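PDB 5OET: glutathione synthetase-like effector 30 (Gpa-GSS30-apo) from Globodera pallida, which acts as an effector of a plant-parasitic nematode and is related to the ligases that join gamma-glutamylcysteine to glycine with ATP. Local coordinates for residues A[188-193]-A[256-261]; A[248-253]-A[280-285]. One frame throughout, in Å; residues are numbered along the deposited sequence.

Interaction 1. Residues A[188-193]-A[256-261]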
ATOM      1  N   THR A 188      -6.584  -7.486  24.538  1.00 48.80           N
ATOM      2  CA  THR A 188      -7.671  -6.591  24.145  1.00 48.60           C
ATOM      3  C   THR A 188      -7.157  -5.158  24.198  1.00 48.51           C
ATOM      4  O   THR A 188      -6.037  -4.923  24.621  1.00 48.14           O
ATOM      5  CB  THR A 188      -8.933  -6.790  25.044  1.00 48.37           C
ATOM      6  OG1 THR A 188     -10.063  -6.169  24.433  1.00 48.54           O
ATOM      7  CG2 THR A 188      -8.754  -6.234  26.459  1.00 48.30           C
ATOM      8  N   GLY A 189      -7.972  -4.206  23.771  1.00 49.77           N
ATOM      9  CA  GLY A 189      -7.565  -2.811  23.772  1.00 52.39           C
ATOM     10  C   GLY A 189      -6.743  -2.481  22.550  1.00 53.42           C
ATOM     11  O   GLY A 189      -7.195  -2.709  21.429  1.00 58.96           O
ATOM     12  N   ALA A 190      -5.543  -1.947  22.745  1.00 53.66           N
ATOM     13  CA  ALA A 190      -4.769  -1.397  21.627  1.00 53.97           C
ATOM     14  C   ALA A 190      -4.112  -2.536  20.876  1.00 55.46           C
ATOM     15  O   ALA A 190      -2.914  -2.778  20.987  1.00 56.23           O
ATOM     16  CB  ALA A 190      -3.739  -0.383  22.110  1.00 53.81           C
ATOM     17  N   ILE A 191      -4.930  -3.213  20.089  1.00 56.92           N
ATOM     18  CA  ILE A 191      -4.556  -4.455  19.456  1.00 59.98           C
ATOM     19  C   ILE A 191      -3.801  -4.186  18.167  1.00 58.78           C
ATOM     20  O   ILE A 191      -4.266  -3.423  17.322  1.00 58.52           O
ATOM     21  CB  ILE A 191      -5.818  -5.308  19.162  1.00 63.35           C
ATOM     22  CG1 ILE A 191      -6.364  -5.884  20.469  1.00 66.11           C
ATOM     23  CG2 ILE A 191      -5.510  -6.470  18.222  1.00 64.88           C
ATOM     24  CD1 ILE A 191      -7.821  -6.307  20.368  1.00 68.94           C
ATOM     25  N   GLY A 192      -2.665  -4.864  18.002  1.00 58.13           N
ATOM     26  CA  GLY A 192      -1.937  -4.858  16.741  1.00 56.51           C
ATOM     27  C   GLY A 192      -2.548  -5.739  15.665  1.00 55.99           C
ATOM     28  O   GLY A 192      -3.257  -6.695  15.949  1.00 57.23           O
ATOM     29  N   SER A 193      -2.253  -5.384  14.419  1.00 56.45           N
ATOM     30  CA  SER A 193      -2.481  -6.193  13.211  1.00 56.42           C
ATOM     31  C   SER A 193      -3.913  -6.334  12.680  1.00 56.81           C
ATOM     32  O   SER A 193      -4.199  -7.268  11.940  1.00 59.34           O
ATOM     33  CB  SER A 193      -1.840  -7.565  13.370  1.00 58.03           C
ATOM     34  OG  SER A 193      -0.520  -7.416  13.859  1.00 62.29           O
ATOM     35  N   SER A 256       2.322   7.201  15.397  1.00 49.59           N
ATOM     36  CA  SER A 256       2.157   5.997  16.212  1.00 49.16           C
ATOM     37  C   SER A 256       2.236   4.740  15.383  1.00 47.41           C
ATOM     38  O   SER A 256       1.880   4.734  14.197  1.00 47.41           O
ATOM     39  CB  SER A 256       0.799   6.013  16.925  1.00 49.95           C
ATOM     40  OG  SER A 256       0.330   4.706  17.220  1.00 49.78           O
ATOM     41  N   HIS A 257       2.650   3.654  16.028  1.00 46.82           N
ATOM     42  CA  HIS A 257       2.786   2.369  15.339  1.00 46.41           C
ATOM     43  C   HIS A 257       1.426   1.755  14.956  1.00 44.61           C
ATOM     44  O   HIS A 257       1.360   0.814  14.168  1.00 44.27           O
ATOM     45  CB  HIS A 257       3.672   1.398  16.140  1.00 47.06           C
ATOM     46  CG  HIS A 257       2.947   0.607  17.171  1.00 48.15           C
ATOM     47  ND1 HIS A 257       2.864   1.008  18.488  1.00 50.04           N
ATOM     48  CD2 HIS A 257       2.284  -0.575  17.087  1.00 49.00           C
ATOM     49  CE1 HIS A 257       2.156   0.121  19.168  1.00 51.61           C
ATOM     50  NE2 HIS A 257       1.800  -0.854  18.342  1.00 51.29           N
ATOM     51  N   LEU A 258       0.346   2.293  15.508  1.00 43.54           N
ATOM     52  CA  LEU A 258      -0.989   1.834  15.154  1.00 42.69           C
ATOM     53  C   LEU A 258      -1.647   2.674  14.082  1.00 39.60           C
ATOM     54  O   LEU A 258      -2.662   2.257  13.557  1.00 37.85           O
ATOM     55  CB  LEU A 258      -1.871   1.769  16.403  1.00 43.77           C
ATOM     56  CG  LEU A 258      -1.415   0.723  17.416  1.00 44.81           C
ATOM     57  CD1 LEU A 258      -2.284   0.759  18.661  1.00 46.63           C
ATOM     58  CD2 LEU A 258      -1.458  -0.658  16.803  1.00 44.47           C
ATOM     59  N   MET A 259      -1.038   3.796  13.720  1.00 38.73           N
ATOM     60  CA  MET A 259      -1.689   4.823  12.921  1.00 39.58           C
ATOM     61  C   MET A 259      -2.209   4.333  11.580  1.00 38.88           C
ATOM     62  O   MET A 259      -3.370   4.574  11.251  1.00 37.89           O
ATOM     63  CB  MET A 259      -0.734   5.991  12.685  1.00 41.32           C
ATOM     64  CG  MET A 259      -1.326   7.127  11.852  1.00 43.30           C
ATOM     65  SD  MET A 259      -2.875   7.819  12.494  1.00 44.52           S
ATOM     66  CE  MET A 259      -2.272   8.474  14.057  1.00 44.96           C
ATOM     67  N   LEU A 260      -1.344   3.680  10.809  1.00 38.93           N
ATOM     68  CA  LEU A 260      -1.726   3.155   9.493  1.00 40.02           C
ATOM     69  C   LEU A 260      -2.670   1.981   9.540  1.00 40.40           C
ATOM     70  O   LEU A 260      -3.426   1.802   8.614  1.00 39.91           O
ATOM     71  CB  LEU A 260      -0.506   2.774   8.639  1.00 39.41           C
ATOM     72  CG  LEU A 260       0.355   3.967   8.280  1.00 40.35           C
ATOM     73  CD1 LEU A 260       1.549   3.514   7.471  1.00 41.18           C
ATOM     74  CD2 LEU A 260      -0.439   5.026   7.518  1.00 41.42           C
ATOM     75  N   GLU A 261      -2.619   1.174  10.584  1.00 42.73           N
ATOM     76  CA  GLU A 261      -3.612   0.129  10.748  1.00 44.80           C
ATOM     77  C   GLU A 261      -4.952   0.800  11.018  1.00 43.15           C
ATOM     78  O   GLU A 261      -5.967   0.384  10.481  1.00 45.15           O
ATOM     79  CB  GLU A 261      -3.244  -0.827  11.894  1.00 48.64           C
ATOM     80  CG  GLU A 261      -1.955  -1.632  11.678  1.00 52.45           C
ATOM     81  CD  GLU A 261      -1.438  -2.275  12.966  1.00 57.16           C
ATOM     82  OE1 GLU A 261      -2.102  -3.216  13.428  1.00 61.82           O
ATOM     83  OE2 GLU A 261      -0.390  -1.869  13.542  1.00 60.70           O
TER
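Glu261 supplies the polar half of this small, largely buried contact, in which a loop lies against the first turn of a helix and 177 Å² of surface is covered. Its CG stands anti to the carbonyl carbon (chi1 -64°), and the chain runs on extended, carrying the carboxylate up to the loop backbone. There OE1 uses its syn lone pair to accept the N-H of Ser193 at 2.4 Å, a bond well bent at hydrogen (137°). Beside it Leu258 provides the apolar half. Its CD1 meets Ala190 CB at 3.9 Å, while CD2 lies 4.0 Å from Ile191 O and 4.2 Å from Gly192 CA, so the two methyls follow the loop along its main chain. The loop leaves strand 179-188 and leads into helix 196-210; in glutathione synthetases the equivalent loop probably borders the dipeptide pocket. Arg314 joins the buried side, donating through NH2 to Ile191 O and touching both Leu258 and Glu261, where its charge may steady the carboxylate. Gly192 O is taken by Arg166.

Toward solvent the packing thins. Ala190, at the centre of an inverse gamma turn, offers one methyl. His257 is exposed and turns a ring face to its neighbour Leu258, whose CG sits 3.7 Å above the ring plane, offset toward the rim. A type I turn from Ser256 to Met259 leads into the helix, and Ser256 OG accepts a nearly straight capping bond from Leu258 N at 3.0 Å.

Interaction 2. Residues A[248-253]-A[280-285]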
ATOM      1  N   LEU A 248     -14.091   8.571  17.282  1.00 41.85           N
ATOM      2  CA  LEU A 248     -12.812   9.136  17.658  1.00 41.87           C
ATOM      3  C   LEU A 248     -11.747   8.061  17.619  1.00 41.92           C
ATOM      4  O   LEU A 248     -11.918   6.993  18.225  1.00 41.87           O
ATOM      5  CB  LEU A 248     -12.900   9.719  19.053  1.00 43.16           C
ATOM      6  CG  LEU A 248     -11.830  10.720  19.482  1.00 43.58           C
ATOM      7  CD1 LEU A 248     -11.868  11.963  18.601  1.00 43.89           C
ATOM      8  CD2 LEU A 248     -12.067  11.098  20.944  1.00 44.68           C
ATOM      9  N   PHE A 249     -10.667   8.329  16.875  1.00 41.26           N
ATOM     10  CA  PHE A 249      -9.483   7.477  16.880  1.00 40.42           C
ATOM     11  C   PHE A 249      -8.470   8.219  17.735  1.00 42.07           C
ATOM     12  O   PHE A 249      -7.989   9.318  17.350  1.00 43.44           O
ATOM     13  CB  PHE A 249      -8.954   7.227  15.468  1.00 39.42           C
ATOM     14  CG  PHE A 249      -9.769   6.240  14.690  1.00 38.33           C
ATOM     15  CD1 PHE A 249     -11.052   6.549  14.270  1.00 38.89           C
ATOM     16  CD2 PHE A 249      -9.273   5.002  14.387  1.00 38.50           C
ATOM     17  CE1 PHE A 249     -11.825   5.642  13.547  1.00 38.49           C
ATOM     18  CE2 PHE A 249     -10.042   4.086  13.649  1.00 38.97           C
ATOM     19  CZ  PHE A 249     -11.330   4.406  13.243  1.00 38.02           C
ATOM     20  N   LEU A 250      -8.183   7.633  18.898  1.00 42.00           N
ATOM     21  CA  LEU A 250      -7.266   8.207  19.862  1.00 43.78           C
ATOM     22  C   LEU A 250      -5.915   7.501  19.759  1.00 44.28           C
ATOM     23  O   LEU A 250      -5.824   6.299  19.990  1.00 42.35           O
ATOM     24  CB  LEU A 250      -7.863   8.041  21.252  1.00 45.04           C
ATOM     25  CG  LEU A 250      -7.468   9.002  22.364  1.00 46.32           C
ATOM     26  CD1 LEU A 250      -7.675  10.445  21.951  1.00 48.16           C
ATOM     27  CD2 LEU A 250      -8.304   8.685  23.585  1.00 47.08           C
ATOM     28  N   HIS A 251      -4.876   8.257  19.388  1.00 45.14           N
ATOM     29  CA  HIS A 251      -3.522   7.713  19.198  1.00 44.71           C
ATOM     30  C   HIS A 251      -2.554   8.335  20.185  1.00 46.34           C
ATOM     31  O   HIS A 251      -2.850   9.344  20.787  1.00 46.03           O
ATOM     32  CB  HIS A 251      -3.056   7.960  17.760  1.00 42.45           C
ATOM     33  CG  HIS A 251      -3.726   7.074  16.771  1.00 40.52           C
ATOM     34  ND1 HIS A 251      -3.149   5.914  16.334  1.00 40.74           N
ATOM     35  CD2 HIS A 251      -4.951   7.127  16.193  1.00 40.59           C
ATOM     36  CE1 HIS A 251      -3.970   5.300  15.502  1.00 39.92           C
ATOM     37  NE2 HIS A 251      -5.088   5.992  15.432  1.00 39.53           N
ATOM     38  N   GLY A 252      -1.404   7.689  20.352  1.00 48.64           N
ATOM     39  CA  GLY A 252      -0.333   8.183  21.198  1.00 50.48           C
ATOM     40  C   GLY A 252       0.429   9.309  20.546  1.00 52.81           C
ATOM     41  O   GLY A 252       0.939  10.170  21.242  1.00 57.11           O
ATOM     42  N   SER A 253       0.534   9.293  19.220  1.00 52.91           N
ATOM     43  CA  SER A 253       1.188  10.366  18.467  1.00 54.61           C
ATOM     44  C   SER A 253       0.770  10.289  16.978  1.00 53.66           C
ATOM     45  O   SER A 253       0.149   9.306  16.559  1.00 51.87           O
ATOM     46  CB  SER A 253       2.724  10.284  18.608  1.00 56.35           C
ATOM     47  OG  SER A 253       3.339   9.608  17.499  1.00 56.18           O
ATOM     48  N   ARG A 280     -12.538  10.936  13.397  1.00 46.00           N
ATOM     49  CA  ARG A 280     -11.677  12.048  13.722  1.00 45.85           C
ATOM     50  C   ARG A 280     -10.425  11.559  14.419  1.00 43.50           C
ATOM     51  O   ARG A 280     -10.507  10.921  15.447  1.00 43.32           O
ATOM     52  CB  ARG A 280     -12.452  13.058  14.564  1.00 48.26           C
ATOM     53  CG  ARG A 280     -13.679  13.589  13.856  1.00 49.92           C
ATOM     54  CD  ARG A 280     -13.331  14.540  12.704  1.00 52.04           C
ATOM     55  NE  ARG A 280     -13.860  15.880  13.007  1.00 55.50           N
ATOM     56  CZ  ARG A 280     -13.159  16.940  13.418  1.00 57.74           C
ATOM     57  NH1 ARG A 280     -11.840  16.916  13.562  1.00 57.84           N
ATOM     58  NH2 ARG A 280     -13.803  18.057  13.692  1.00 61.30           N
ATOM     59  N   PHE A 281      -9.269  11.836  13.830  1.00 43.10           N
ATOM     60  CA  PHE A 281      -7.977  11.368  14.346  1.00 42.25           C
ATOM     61  C   PHE A 281      -7.340  12.432  15.209  1.00 43.87           C
ATOM     62  O   PHE A 281      -6.983  13.492  14.705  1.00 42.98           O
ATOM     63  CB  PHE A 281      -7.035  10.987  13.217  1.00 40.50           C
ATOM     64  CG  PHE A 281      -7.323   9.644  12.665  1.00 40.01           C
ATOM     65  CD1 PHE A 281      -8.534   9.397  12.021  1.00 39.43           C
ATOM     66  CD2 PHE A 281      -6.422   8.602  12.823  1.00 39.59           C
ATOM     67  CE1 PHE A 281      -8.826   8.152  11.527  1.00 38.48           C
ATOM     68  CE2 PHE A 281      -6.708   7.350  12.324  1.00 38.29           C
ATOM     69  CZ  PHE A 281      -7.914   7.124  11.672  1.00 38.37           C
ATOM     70  N   ILE A 282      -7.197  12.119  16.497  1.00 45.25           N
ATOM     71  CA  ILE A 282      -6.680  13.047  17.496  1.00 47.00           C
ATOM     72  C   ILE A 282      -5.596  12.322  18.318  1.00 46.16           C
ATOM     73  O   ILE A 282      -5.741  11.128  18.584  1.00 47.10           O
ATOM     74  CB  ILE A 282      -7.872  13.593  18.361  1.00 48.21           C
ATOM     75  CG1 ILE A 282      -7.556  14.954  18.940  1.00 50.17           C
ATOM     76  CG2 ILE A 282      -8.277  12.646  19.497  1.00 47.98           C
ATOM     77  CD1 ILE A 282      -8.669  15.498  19.810  1.00 51.81           C
ATOM     78  N   THR A 283      -4.510  12.999  18.694  1.00 46.50           N
ATOM     79  CA  THR A 283      -3.614  12.422  19.688  1.00 48.32           C
ATOM     80  C   THR A 283      -4.177  12.689  21.054  1.00 51.08           C
ATOM     81  O   THR A 283      -5.034  13.550  21.222  1.00 53.92           O
ATOM     82  CB  THR A 283      -2.185  12.978  19.705  1.00 48.97           C
ATOM     83  OG1 THR A 283      -2.193  14.340  20.119  1.00 50.66           O
ATOM     84  CG2 THR A 283      -1.542  12.858  18.377  1.00 49.53           C
ATOM     85  N   ILE A 284      -3.661  11.953  22.031  1.00 52.54           N
ATOM     86  CA  ILE A 284      -4.062  12.117  23.416  1.00 53.45           C
ATOM     87  C   ILE A 284      -3.584  13.444  24.018  1.00 54.10           C
ATOM     88  O   ILE A 284      -4.264  13.975  24.885  1.00 54.70           O
ATOM     89  CB  ILE A 284      -3.638  10.894  24.270  1.00 53.42           C
ATOM     90  CG1 ILE A 284      -4.486  10.824  25.549  1.00 54.24           C
ATOM     91  CG2 ILE A 284      -2.147  10.912  24.579  1.00 53.46           C
ATOM     92  CD1 ILE A 284      -4.256   9.578  26.346  1.00 53.64           C
ATOM     93  N   THR A 285      -2.451  13.982  23.561  1.00 55.57           N
ATOM     94  CA  THR A 285      -2.025  15.352  23.969  1.00 60.23           C
ATOM     95  C   THR A 285      -3.004  16.444  23.535  1.00 62.30           C
ATOM     96  O   THR A 285      -3.342  17.329  24.323  1.00 62.67           O
ATOM     97  CB  THR A 285      -0.637  15.732  23.404  1.00 61.05           C
ATOM     98  OG1 THR A 285       0.308  14.742  23.799  1.00 63.19           O
ATOM     99  CG2 THR A 285      -0.157  17.078  23.947  1.00 62.12           C
TER
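Strands 248-251 and 280-283 run parallel as the two strands of a beta-alpha-beta crossover, with helix 259-270 between them in the chain. Four backbone hydrogen bonds tie them in step. Phe249 donates to Arg280 O and receives from Ile282 N; His251 donates to Ile282 O and receives from Ile284 N. The straightest is Ile282 N to Phe249 O, 3.0 Å long with 179° at the hydrogen.

On one face Phe249 and Phe281, both with CG anti to the carbonyl carbon, lie side by side in an offset stack, centroids 4.6 Å apart and planes 7° from parallel. The slide brings Phe249 CB over the middle of the Phe281 ring, 3.7 Å from its centroid. His251 extends the aromatic cluster, its ring slid so far that it barely overlaps Phe281. On the other face, which Arg280 shares, Ile282 CG2 meets Leu250 CD1 and Leu248 CD1.

Helix 259-270 covers the aromatic face, setting Ser262 and Thr266 on Phe249 and Arg263 in a cation-pi contact with Phe281. Strand 306-314 pairs with 248-251 too, and its Phe312 meets Phe249 ring to ring, nearly perpendicular. Early in strand 279-283, Arg280 NH1 forms a salt bridge with Glu49 OE1 of the second subunit.

How the interactions relate
The segments alternate along the chain, 188-193, 248-253, 256-261, 280-285, so the two contacts cross in sequence, their centres about 12 Å apart. They share one beta-alpha-beta unit: interaction 2 pairs its two strands, whereas interaction 1 uses the start of the connecting helix 259-270 to reach the loop after strand 179-188, which belongs to the other, larger mixed sheet. Met259 provides most of the direct contact, with CE 3.4 Å from His251 CG and SD 3.6 Å from Phe281 CD2. Interaction 1 is the more central in the chain and interaction 2 the more peripheral; through helix 259-270 the six-stranded sheet is thereby joined to the nine-stranded one.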